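PDB 5UY7: peptidoglycan glycosyltransferase from Burkholderia ambifaria, which belongs to the penicillin-binding proteins of the bacterial cell wall and carries a domain related to the beta-lactamases. Local coordinates for residues Met272-Val277 with Gly459-Thr464; Val356-Ala361 with Val409-Thr414; Arg395-Ile400 with Val482-Met487. One frame throughout, in Å; residues are numbered along the deposited sequence.

Interaction 1: residues Met272-Val277 with Gly459-Thr464; sequences MKPFTV and GGKSGT. With SO4 (sulfate ion), chain B.
Lys461 reaches from its strand toward the start of helix 273-282, where Pro274 meets the middle of its chain. Followed outward, its CB packs beside the hydroxyl of Tyr397, from helix 390-401. CG comes next and carries the tightest apolar touch, 3.4 Å from Pro274 CG and 3.7 Å from Pro274 CD. The first of these is closer than usual for two carbons. The chain then bends twice (chi2 -60°, chi3 -76°), which turns CD and CE off the proline ring, until CE lies 4.5 Å from Lys273 CD. Its tip, NZ, is hydrogen-bonded to Ser324 OG. A long flexible lysine suits this route, since its methylenes pack on a hydrophobic ring while its amine reaches a hydroxyl.

Ser270 and Lys273 fit the SxxK pattern at a helix start, and Lys461-Ser462-Gly463 fits a K(T/S)G-type motif, consistent with the active-site cleft of a penicillin-binding protein. Lys273 NZ is gripped by Ser270 OG, Asn326 OD1 and Ser324 O, and it stays 5.2 Å from Lys461 NZ, with Ser324 as a partner of both. Pro274 fits the first turn of the helix, where its missing N-H costs no helical hydrogen bond.

Beside Ser462 to Thr464 lies a sulfate ion, probably from the crystallisation liquor. Ser462, modelled in two conformers, donates in one of them from OG to sulfate O1 at 3.0 Å. Thr464 OG1 gives a weak bond to sulfate O3 at 3.3 Å, and Ser270 OG is bonded to the same ion.

Interaction 2: residues Val356-Ala361 with Val409-Thr414; sequences VGFPGA and VTIFKT
Ile411 N donates to a water at 2.9 Å, and the same water donates to Val356 O at 3.0 Å, so a single molecule ties the two loops backbone to backbone. Just before Ile411, Thr410 forms an ST turn: its OG1 accepts from Phe412 N at 3.0 Å, with a nearly straight N-H...O angle of 165°. The hydroxyl thus satisfies an amide two residues on, and it also lies in the plane of the Phe412 ring, at its edge. Threonine suits this place because its short side chain can fold back on its own backbone.

The rest is side-chain packing. Val356 CG1 lies close against a backbone carbonyl, 3.2 Å from Val409 O, and its side chain also touches Phe391 and Leu262. Ile411, whose side chain also touches Leu197 and Val235, offers its branches to the end of the Phe358 ring in an apolar contact. Its CG1 stands between the backbone N and carbonyl carbon (chi1 66°), which leaves both CD1 and CG2 within reach of that ring. Gly357 joins the two contact residues of its loop with a phi of 110°, a conformation that favours glycine. The contact joins the loop before helix 374-381 to the one after strand 405-406, beside the outer strand 235-241. Phe358 CZ lies 3.9 Å from Ile411 CD1, while Val356 CG2 sits at the edge of the same ring, in its plane.

Interaction 3: residues Arg395-Ile400 with Val482-Met487; sequences RAYTAI and VGMAPM
The Tyr397 ring has Val482 over one face and Met484 at its edge. Val482 CG1 makes a CH-pi contact, 3.9 Å from the ring centroid, displaced toward the rim so that Tyr397 CG, at 3.5 Å, is its nearest atom. Phe275, on helix 273-282, forms an edge-to-face pair with the same ring. Near the plane of the tyrosine ring, Met484 CE comes to 3.7 Å from Tyr397 CD2. Held between these neighbours, the ring probably has little freedom to turn; its first torsion, -94°, lies off a staggered value. Its hydroxyl is buried and bonded to Ile271 O.

Met484 has a long, thin, flexible side chain that can reach both an aromatic ring and a branched aliphatic residue. Its chain bends at chi3, and CE also lies 3.8 Å from Ile400 CG2. The methionine crosses both partners at about a right angle. Val482 is compact and beta-branched, and chi1 -172° sets CG1 anti to the backbone N, over the ring.

Segment 395-400 of helix 390-401 and segment 482-485 of strand 477-485 run at 43° to each other, their axes 8.8 Å apart at closest. That strand lies between 459-466 and 492-499 in the antiparallel sheet. Helix 273-282 packs on Tyr397 and Ile400 through Pro274 and Phe275, and helix 428-442 adds Arg435 and Leu438 against Met484.

Interactions 1 and 3 form one continuous core, their centres 11 Å apart. Their strands are neighbours in the antiparallel sheet: Lys461 N is 2.9 Å from Val482 O, and Gly459 O is 2.9 Å from Met484 N. Tyr397 bridges the two from the helix side, so interaction 3 backs the likely active-site cleft that interaction 1 lines beside the sulfate. Interaction 2 is peripheral, its centre about 20 Å from the centre of the chain and 25 Å from that of interaction 1. It meets interaction 3 where Val409 CG2 packs 3.7 Å from Arg395 CG, at the first residue of 395-400.

Interaction 1: residues Met272-Val277 with Gly459-Thr464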
# COMPACT_ATOMS: atom_id res chain seq x y z
N MET A 272 4.35 -1.57 -3.71
CA MET A 272 3.79 -2.04 -4.97
C MET A 272 3.83 -3.55 -5.14
O MET A 272 3.17 -4.06 -6.05
CB MET A 272 4.52 -1.42 -6.16
CG MET A 272 4.35 0.08 -6.28
SD MET A 272 2.64 0.64 -6.27
CE MET A 272 2.05 -0.14 -7.78
N LYS A 273 4.59 -4.27 -4.31
CA LYS A 273 4.73 -5.71 -4.54
C LYS A 273 3.39 -6.44 -4.53
O LYS A 273 3.21 -7.34 -5.37
CB LYS A 273 5.71 -6.29 -3.51
CG LYS A 273 7.15 -5.84 -3.76
CD LYS A 273 8.11 -6.10 -2.59
CE LYS A 273 9.51 -5.70 -3.00
NZ LYS A 273 10.49 -5.60 -1.85
N PRO A 274 2.42 -6.09 -3.68
CA PRO A 274 1.12 -6.78 -3.76
C PRO A 274 0.41 -6.58 -5.08
O PRO A 274 -0.39 -7.44 -5.45
CB PRO A 274 0.33 -6.16 -2.60
CG PRO A 274 1.39 -5.81 -1.62
CD PRO A 274 2.51 -5.28 -2.45
N PHE A 275 0.64 -5.47 -5.79
CA PHE A 275 -0.04 -5.27 -7.06
C PHE A 275 0.61 -6.08 -8.17
O PHE A 275 -0.08 -6.58 -9.06
CB PHE A 275 -0.08 -3.78 -7.43
CG PHE A 275 -0.95 -2.98 -6.51
CD1 PHE A 275 -2.32 -3.12 -6.54
CD2 PHE A 275 -0.38 -2.11 -5.59
CE1 PHE A 275 -3.14 -2.41 -5.66
CE2 PHE A 275 -1.19 -1.39 -4.71
CZ PHE A 275 -2.57 -1.55 -4.75
N THR A 276 1.94 -6.20 -8.13
CA THR A 276 2.62 -7.11 -9.05
C THR A 276 2.05 -8.52 -8.94
O THR A 276 1.72 -9.16 -9.94
CB THR A 276 4.12 -7.13 -8.74
OG1 THR A 276 4.66 -5.82 -8.92
CG2 THR A 276 4.85 -8.10 -9.66
N VAL A 277 1.90 -8.99 -7.70
CA VAL A 277 1.38 -10.32 -7.45
C VAL A 277 -0.10 -10.39 -7.80
O VAL A 277 -0.55 -11.35 -8.44
CB VAL A 277 1.64 -10.72 -5.98
CG1 VAL A 277 0.79 -11.93 -5.59
CG2 VAL A 277 3.12 -11.00 -5.78
N GLY A 459 -3.38 -6.49 7.66
CA GLY A 459 -2.32 -6.75 6.70
C GLY A 459 -2.01 -5.48 5.95
O GLY A 459 -2.83 -4.56 5.88
N GLY A 460 -0.81 -5.45 5.38
CA GLY A 460 -0.38 -4.27 4.64
C GLY A 460 1.07 -4.42 4.22
O GLY A 460 1.67 -5.49 4.37
N LYS A 461 1.62 -3.32 3.71
CA LYS A 461 3.00 -3.31 3.23
C LYS A 461 3.71 -2.02 3.60
O LYS A 461 3.13 -0.93 3.50
CB LYS A 461 3.08 -3.46 1.71
CG LYS A 461 3.11 -4.86 1.20
CD LYS A 461 4.30 -5.64 1.72
CE LYS A 461 5.59 -5.27 1.04
NZ LYS A 461 6.72 -5.93 1.72
N SER A 462 4.97 -2.16 3.98
CA SER A 462 5.87 -1.03 4.16
C SER A 462 6.62 -0.74 2.87
O SER A 462 6.78 -1.61 2.00
CB SER A 462 6.88 -1.31 5.28
OG SER A 462 7.78 -2.33 4.88
N GLY A 463 7.06 0.51 2.74
CA GLY A 463 7.90 0.90 1.62
C GLY A 463 8.79 2.05 2.05
O GLY A 463 8.44 2.83 2.93
N THR A 464 9.96 2.14 1.42
CA THR A 464 10.91 3.21 1.72
C THR A 464 11.34 3.90 0.44
O THR A 464 11.64 3.24 -0.56
CB THR A 464 12.14 2.67 2.46
OG1 THR A 464 12.85 1.77 1.61
CG2 THR A 464 11.73 1.95 3.73
S SO4 B . 11.06 -1.86 2.78
O1 SO4 B . 10.03 -1.05 3.44
O2 SO4 B . 11.07 -3.21 3.33
O3 SO4 B . 12.36 -1.22 3.01
O4 SO4 B . 10.86 -1.95 1.34

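Interaction 2: residues Val356-Ala361 with Val409-Thr414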
# COMPACT_ATOMS: atom_id res chain seq x y z
N VAL A 356 -10.65 15.27 -6.61
CA VAL A 356 -11.41 15.26 -5.36
C VAL A 356 -11.66 16.67 -4.84
O VAL A 356 -12.12 16.83 -3.71
CB VAL A 356 -10.72 14.39 -4.29
CG1 VAL A 356 -10.57 12.97 -4.80
CG2 VAL A 356 -9.37 14.97 -3.93
N GLY A 357 -11.37 17.69 -5.64
CA GLY A 357 -11.68 19.05 -5.24
C GLY A 357 -10.46 19.88 -4.93
O GLY A 357 -10.36 21.04 -5.35
N PHE A 358 -9.52 19.31 -4.18
CA PHE A 358 -8.30 20.02 -3.83
C PHE A 358 -7.54 20.39 -5.09
O PHE A 358 -7.34 19.54 -5.97
CB PHE A 358 -7.43 19.16 -2.92
CG PHE A 358 -8.05 18.85 -1.59
CD1 PHE A 358 -8.09 19.81 -0.60
CD2 PHE A 358 -8.61 17.61 -1.34
CE1 PHE A 358 -8.66 19.54 0.63
CE2 PHE A 358 -9.19 17.33 -0.11
CZ PHE A 358 -9.21 18.30 0.88
N PRO A 359 -7.10 21.64 -5.24
CA PRO A 359 -6.37 22.03 -6.44
C PRO A 359 -4.95 21.51 -6.41
O PRO A 359 -4.37 21.27 -5.35
CB PRO A 359 -6.41 23.56 -6.39
CG PRO A 359 -6.41 23.86 -4.94
CD PRO A 359 -7.21 22.75 -4.28
N GLY A 360 -4.39 21.32 -7.60
CA GLY A 360 -2.99 20.96 -7.72
C GLY A 360 -2.64 19.59 -7.17
O GLY A 360 -1.50 19.38 -6.75
N ALA A 361 -3.59 18.66 -7.15
CA ALA A 361 -3.26 17.30 -6.77
C ALA A 361 -2.30 16.70 -7.79
O ALA A 361 -2.44 16.90 -9.00
CB ALA A 361 -4.52 16.44 -6.66
N VAL A 409 -12.50 7.63 -4.06
CA VAL A 409 -12.18 8.16 -2.74
C VAL A 409 -12.57 9.63 -2.70
O VAL A 409 -12.12 10.42 -3.53
CB VAL A 409 -10.70 7.94 -2.41
CG1 VAL A 409 -10.35 8.61 -1.11
CG2 VAL A 409 -10.41 6.45 -2.31
N THR A 410 -13.42 9.97 -1.74
CA THR A 410 -14.10 11.26 -1.67
C THR A 410 -14.02 11.79 -0.25
O THR A 410 -14.01 11.01 0.71
CB THR A 410 -15.58 11.11 -2.08
OG1 THR A 410 -16.27 12.34 -1.87
CG2 THR A 410 -16.26 10.02 -1.24
N ILE A 411 -13.97 13.11 -0.11
CA ILE A 411 -14.03 13.71 1.22
C ILE A 411 -15.44 14.14 1.58
O ILE A 411 -15.65 14.80 2.60
CB ILE A 411 -13.05 14.89 1.38
CG1 ILE A 411 -13.45 16.06 0.48
CG2 ILE A 411 -11.62 14.43 1.12
CD1 ILE A 411 -13.00 17.40 1.01
N PHE A 412 -16.43 13.77 0.77
CA PHE A 412 -17.81 14.11 1.07
C PHE A 412 -18.60 12.85 1.43
O PHE A 412 -18.34 11.77 0.90
CB PHE A 412 -18.48 14.81 -0.11
CG PHE A 412 -17.86 16.13 -0.44
CD1 PHE A 412 -18.29 17.29 0.19
CD2 PHE A 412 -16.83 16.22 -1.37
CE1 PHE A 412 -17.72 18.51 -0.11
CE2 PHE A 412 -16.26 17.44 -1.67
CZ PHE A 412 -16.70 18.58 -1.04
N LYS A 413 -19.55 13.02 2.34
CA LYS A 413 -20.44 11.92 2.71
C LYS A 413 -21.18 11.43 1.47
O LYS A 413 -21.61 12.21 0.63
CB LYS A 413 -21.43 12.37 3.78
N THR A 414 -21.30 10.11 1.35
CA THR A 414 -22.00 9.50 0.24
C THR A 414 -23.47 9.30 0.59
O THR A 414 -23.85 9.19 1.76
CB THR A 414 -21.37 8.15 -0.13
OG1 THR A 414 -21.40 7.29 1.01
CG2 THR A 414 -19.94 8.34 -0.60
O HOH W 1 -13.79 14.61 -2.62

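Interaction 3: residues Arg395-Ile400 with Val482-Met487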
# COMPACT_ATOMS: atom_id res chain seq x y z
N ARG A 395 -5.93 4.97 -2.11
CA ARG A 395 -7.01 4.61 -3.01
C ARG A 395 -6.74 3.27 -3.69
O ARG A 395 -7.63 2.42 -3.78
CB ARG A 395 -7.21 5.71 -4.06
CG ARG A 395 -8.24 5.38 -5.12
CD ARG A 395 -8.42 6.54 -6.10
NE ARG A 395 -7.16 6.94 -6.72
CZ ARG A 395 -7.01 8.00 -7.51
NH1 ARG A 395 -8.05 8.78 -7.79
NH2 ARG A 395 -5.82 8.28 -8.02
N ALA A 396 -5.51 3.07 -4.17
CA ALA A 396 -5.17 1.81 -4.82
C ALA A 396 -5.41 0.62 -3.90
O ALA A 396 -5.91 -0.42 -4.34
CB ALA A 396 -3.72 1.84 -5.30
N TYR A 397 -5.08 0.75 -2.61
CA TYR A 397 -5.25 -0.39 -1.71
C TYR A 397 -6.73 -0.70 -1.45
O TYR A 397 -7.04 -1.82 -1.03
CB TYR A 397 -4.49 -0.16 -0.39
CG TYR A 397 -3.10 -0.79 -0.43
CD1 TYR A 397 -2.10 -0.24 -1.23
CD2 TYR A 397 -2.81 -1.94 0.29
CE1 TYR A 397 -0.84 -0.83 -1.31
CE2 TYR A 397 -1.54 -2.52 0.23
CZ TYR A 397 -0.56 -1.96 -0.57
OH TYR A 397 0.68 -2.56 -0.64
N THR A 398 -7.64 0.24 -1.72
CA THR A 398 -9.05 -0.12 -1.59
C THR A 398 -9.44 -1.17 -2.60
O THR A 398 -10.38 -1.92 -2.36
CB THR A 398 -10.00 1.10 -1.72
OG1 THR A 398 -9.97 1.62 -3.06
CG2 THR A 398 -9.64 2.19 -0.69
N ALA A 399 -8.71 -1.28 -3.72
CA ALA A 399 -9.02 -2.32 -4.69
C ALA A 399 -8.77 -3.70 -4.09
O ALA A 399 -9.53 -4.64 -4.35
CB ALA A 399 -8.20 -2.14 -5.97
N ILE A 400 -7.72 -3.83 -3.28
CA ILE A 400 -7.45 -5.11 -2.65
C ILE A 400 -8.42 -5.34 -1.50
O ILE A 400 -8.86 -6.47 -1.26
CB ILE A 400 -5.98 -5.15 -2.18
CG1 ILE A 400 -5.06 -5.16 -3.40
CG2 ILE A 400 -5.72 -6.36 -1.25
CD1 ILE A 400 -3.59 -4.96 -3.03
N VAL A 482 1.02 1.11 4.00
CA VAL A 482 -0.40 1.11 3.67
C VAL A 482 -0.98 -0.26 4.00
O VAL A 482 -0.42 -1.29 3.61
CB VAL A 482 -0.66 1.46 2.19
CG1 VAL A 482 -2.16 1.62 1.95
CG2 VAL A 482 0.09 2.74 1.80
N GLY A 483 -2.11 -0.28 4.70
CA GLY A 483 -2.70 -1.54 5.09
C GLY A 483 -4.19 -1.41 5.30
O GLY A 483 -4.79 -0.38 4.98
N MET A 484 -4.80 -2.49 5.81
CA MET A 484 -6.25 -2.53 5.93
C MET A 484 -6.62 -3.41 7.11
O MET A 484 -5.82 -4.24 7.56
CB MET A 484 -6.88 -3.05 4.63
CG MET A 484 -6.43 -4.49 4.28
SD MET A 484 -6.78 -4.99 2.57
CE MET A 484 -5.57 -3.96 1.70
N ALA A 485 -7.83 -3.21 7.65
CA ALA A 485 -8.23 -3.87 8.89
C ALA A 485 -9.75 -3.87 8.98
O ALA A 485 -10.38 -2.90 8.54
CB ALA A 485 -7.64 -3.15 10.11
N PRO A 486 -10.36 -4.91 9.55
CA PRO A 486 -9.75 -6.16 9.99
C PRO A 486 -9.85 -7.17 8.87
O PRO A 486 -10.79 -7.11 8.08
CB PRO A 486 -10.63 -6.56 11.18
CG PRO A 486 -11.99 -6.05 10.82
CD PRO A 486 -11.78 -4.82 9.95
N MET A 487 -8.93 -8.09 8.81
CA MET A 487 -9.08 -9.17 7.85
C MET A 487 -10.05 -10.21 8.40
O MET A 487 -10.19 -10.35 9.63
CB MET A 487 -7.72 -9.80 7.57
CG MET A 487 -6.69 -8.81 7.03
SD MET A 487 -7.10 -8.23 5.37
CE MET A 487 -5.45 -7.81 4.79